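PDB 6WOP: 4-aminobutyrate transaminase from Acinetobacter baumannii, which probably catalyses the pyridoxal-phosphate-dependent transfer of the amino group of 4-aminobutyrate to 2-oxoglutarate, as a class-III aminotransferase. Local coordinates for residues V120-C125 with D288-G293. Numbering follows the deposited sequence.
Sequences VKIARC and DAPNPG
The flat peptide group joining A289 to P290 and the pyrrolidine ring of P290 turn one face to C125. The sulfur of C125 sits over that face. It lies almost straight above the carbonyl carbon, with C125 SG 3.2 Å from A289 C. The tertiary amide nitrogen is nearly as close, P290 N being 3.3 Å from C125 SG. The thiol therefore covers the peptide link and the nitrogen side of the ring. I122 approaches differently: it comes to the rim of the ring at CG, with I122 CG1 4.0 Å from P290 CG.

The C125 torsion explains the sulfur's reach. SG is anti to the backbone N (chi1 169°), which swings it off the helix towards the loop. The methyl of A289 points back at the helix and flanks the sulfur, with A289 CB 3.4 Å from C125 SG. P290 CD touches the sulfur more loosely, at 3.9 Å from C125 SG. The packing around SG is tight.

The contact joins helix 112-127 to the loop that follows helix 284-287. I122 also packs on V286 and M287, so the helix side of the contact extends to that short helix. The loop has polar ties elsewhere. D288 forms a salt bridge with K105, and its O accepts a hydrogen bond from R18 of the second subunit. The N of N291 donates to D159 of the second subunit. The contact thus lies close to the subunit interface.

Between the two segments the chemistry is mainly van der Waals packing: a thiol over a peptide face and one methylene, I122 CG1, at the proline rim. The sulfur may add a weak sulfur-carbonyl interaction. This is consistent with a fit set mainly by shape, while charges and hydrogen bonds help hold the loop through its other partners.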
loop_
_atom_site.group_PDB
_atom_site.type_symbol
_atom_site.label_atom_id
_atom_site.label_comp_id
_atom_site.label_asym_id
_atom_site.label_seq_id
_atom_site.Cartn_x
_atom_site.Cartn_y
_atom_site.Cartn_z
ATOM N N VAL A 120 7.898 12.136 -10.030
ATOM C CA VAL A 120 7.255 11.791 -8.754
ATOM C C VAL A 120 8.308 11.486 -7.679
ATOM O O VAL A 120 8.161 11.902 -6.507
ATOM C CB VAL A 120 6.292 10.596 -8.968
ATOM C CG1 VAL A 120 5.889 9.937 -7.590
ATOM C CG2 VAL A 120 5.023 11.072 -9.754
ATOM N N LYS A 121 9.340 10.694 -8.026
ATOM C CA LYS A 121 10.446 10.456 -7.106
ATOM C C LYS A 121 11.058 11.761 -6.604
ATOM O O LYS A 121 11.344 11.925 -5.404
ATOM C CB LYS A 121 11.515 9.603 -7.789
ATOM C CG LYS A 121 10.981 8.206 -8.082
ATOM C CD LYS A 121 11.880 7.269 -8.930
ATOM C CE LYS A 121 13.367 7.296 -8.648
ATOM N NZ LYS A 121 14.008 6.414 -9.725
ATOM N N ILE A 122 11.333 12.680 -7.526
ATOM C CA ILE A 122 11.935 13.972 -7.168
ATOM C C ILE A 122 10.997 14.767 -6.252
ATOM O O ILE A 122 11.411 15.338 -5.225
ATOM C CB ILE A 122 12.235 14.716 -8.483
ATOM C CG1 ILE A 122 13.426 14.059 -9.218
ATOM C CG2 ILE A 122 12.475 16.280 -8.268
ATOM C CD1 ILE A 122 13.459 14.594 -10.699
ATOM N N ALA A 123 9.726 14.819 -6.602
ATOM C CA ALA A 123 8.760 15.556 -5.778
ATOM C C ALA A 123 8.615 14.940 -4.395
ATOM O O ALA A 123 8.512 15.661 -3.398
ATOM C CB ALA A 123 7.403 15.572 -6.467
ATOM N N ARG A 124 8.548 13.612 -4.322
ATOM C CA ARG A 124 8.475 12.959 -3.021
ATOM C C ARG A 124 9.704 13.308 -2.209
ATOM O O ARG A 124 9.602 13.633 -1.034
ATOM C CB ARG A 124 8.394 11.458 -3.162
ATOM C CG ARG A 124 6.996 10.902 -3.493
ATOM C CD ARG A 124 6.957 9.467 -3.008
ATOM N NE ARG A 124 5.682 8.744 -3.181
ATOM C CZ ARG A 124 5.552 7.473 -2.772
ATOM N NH1 ARG A 124 6.587 6.868 -2.194
ATOM N NH2 ARG A 124 4.413 6.811 -2.944
ATOM N N CYS A 125 10.875 13.273 -2.831
ATOM C CA CYS A 125 12.116 13.547 -2.126
ATOM C C CYS A 125 12.112 14.991 -1.616
ATOM O O CYS A 125 12.413 15.244 -0.453
ATOM C CB CYS A 125 13.330 13.260 -3.054
ATOM S SG CYS A 125 14.897 13.879 -2.326
ATOM N N ASP A 288 17.544 19.008 -7.452
ATOM C CA ASP A 288 18.702 18.597 -6.670
ATOM C C ASP A 288 18.329 17.854 -5.383
ATOM O O ASP A 288 19.228 17.556 -4.590
ATOM C CB ASP A 288 19.566 19.808 -6.271
ATOM C CG ASP A 288 20.593 20.133 -7.333
ATOM O OD1 ASP A 288 20.989 19.202 -8.071
ATOM O OD2 ASP A 288 20.979 21.315 -7.445
ATOM N N ALA A 289 17.048 17.587 -5.152
ATOM C CA ALA A 289 16.688 16.989 -3.872
ATOM C C ALA A 289 17.253 15.591 -3.744
ATOM O O ALA A 289 17.869 15.302 -2.693
ATOM C CB ALA A 289 15.162 17.023 -3.677
ATOM N N PRO A 290 17.053 14.660 -4.692
ATOM C CA PRO A 290 17.599 13.304 -4.490
ATOM C C PRO A 290 19.111 13.324 -4.350
ATOM O O PRO A 290 19.798 14.142 -4.971
ATOM C CB PRO A 290 17.185 12.544 -5.751
ATOM C CG PRO A 290 15.886 13.240 -6.219
ATOM C CD PRO A 290 16.194 14.730 -5.901
ATOM N N ASN A 291 19.628 12.426 -3.509
ATOM C CA ASN A 291 21.058 12.324 -3.302
ATOM C C ASN A 291 21.741 11.555 -4.438
ATOM O O ASN A 291 21.095 10.815 -5.197
ATOM C CB ASN A 291 21.328 11.632 -1.973
ATOM C CG ASN A 291 20.960 12.489 -0.797
ATOM O OD1 ASN A 291 21.688 13.417 -0.448
ATOM N ND2 ASN A 291 19.831 12.168 -0.144
ATOM N N PRO A 292 23.032 11.783 -4.638
ATOM C CA PRO A 292 23.725 11.111 -5.735
ATOM C C PRO A 292 23.579 9.602 -5.599
ATOM O O PRO A 292 23.726 9.037 -4.510
ATOM C CB PRO A 292 25.182 11.535 -5.543
ATOM C CG PRO A 292 25.145 12.772 -4.764
ATOM C CD PRO A 292 23.933 12.662 -3.859
ATOM N N GLY A 293 23.283 8.960 -6.707
ATOM C CA GLY A 293 22.949 7.557 -6.742
ATOM C C GLY A 293 21.462 7.327 -6.797
ATOM O O GLY A 293 21.025 6.239 -7.175
#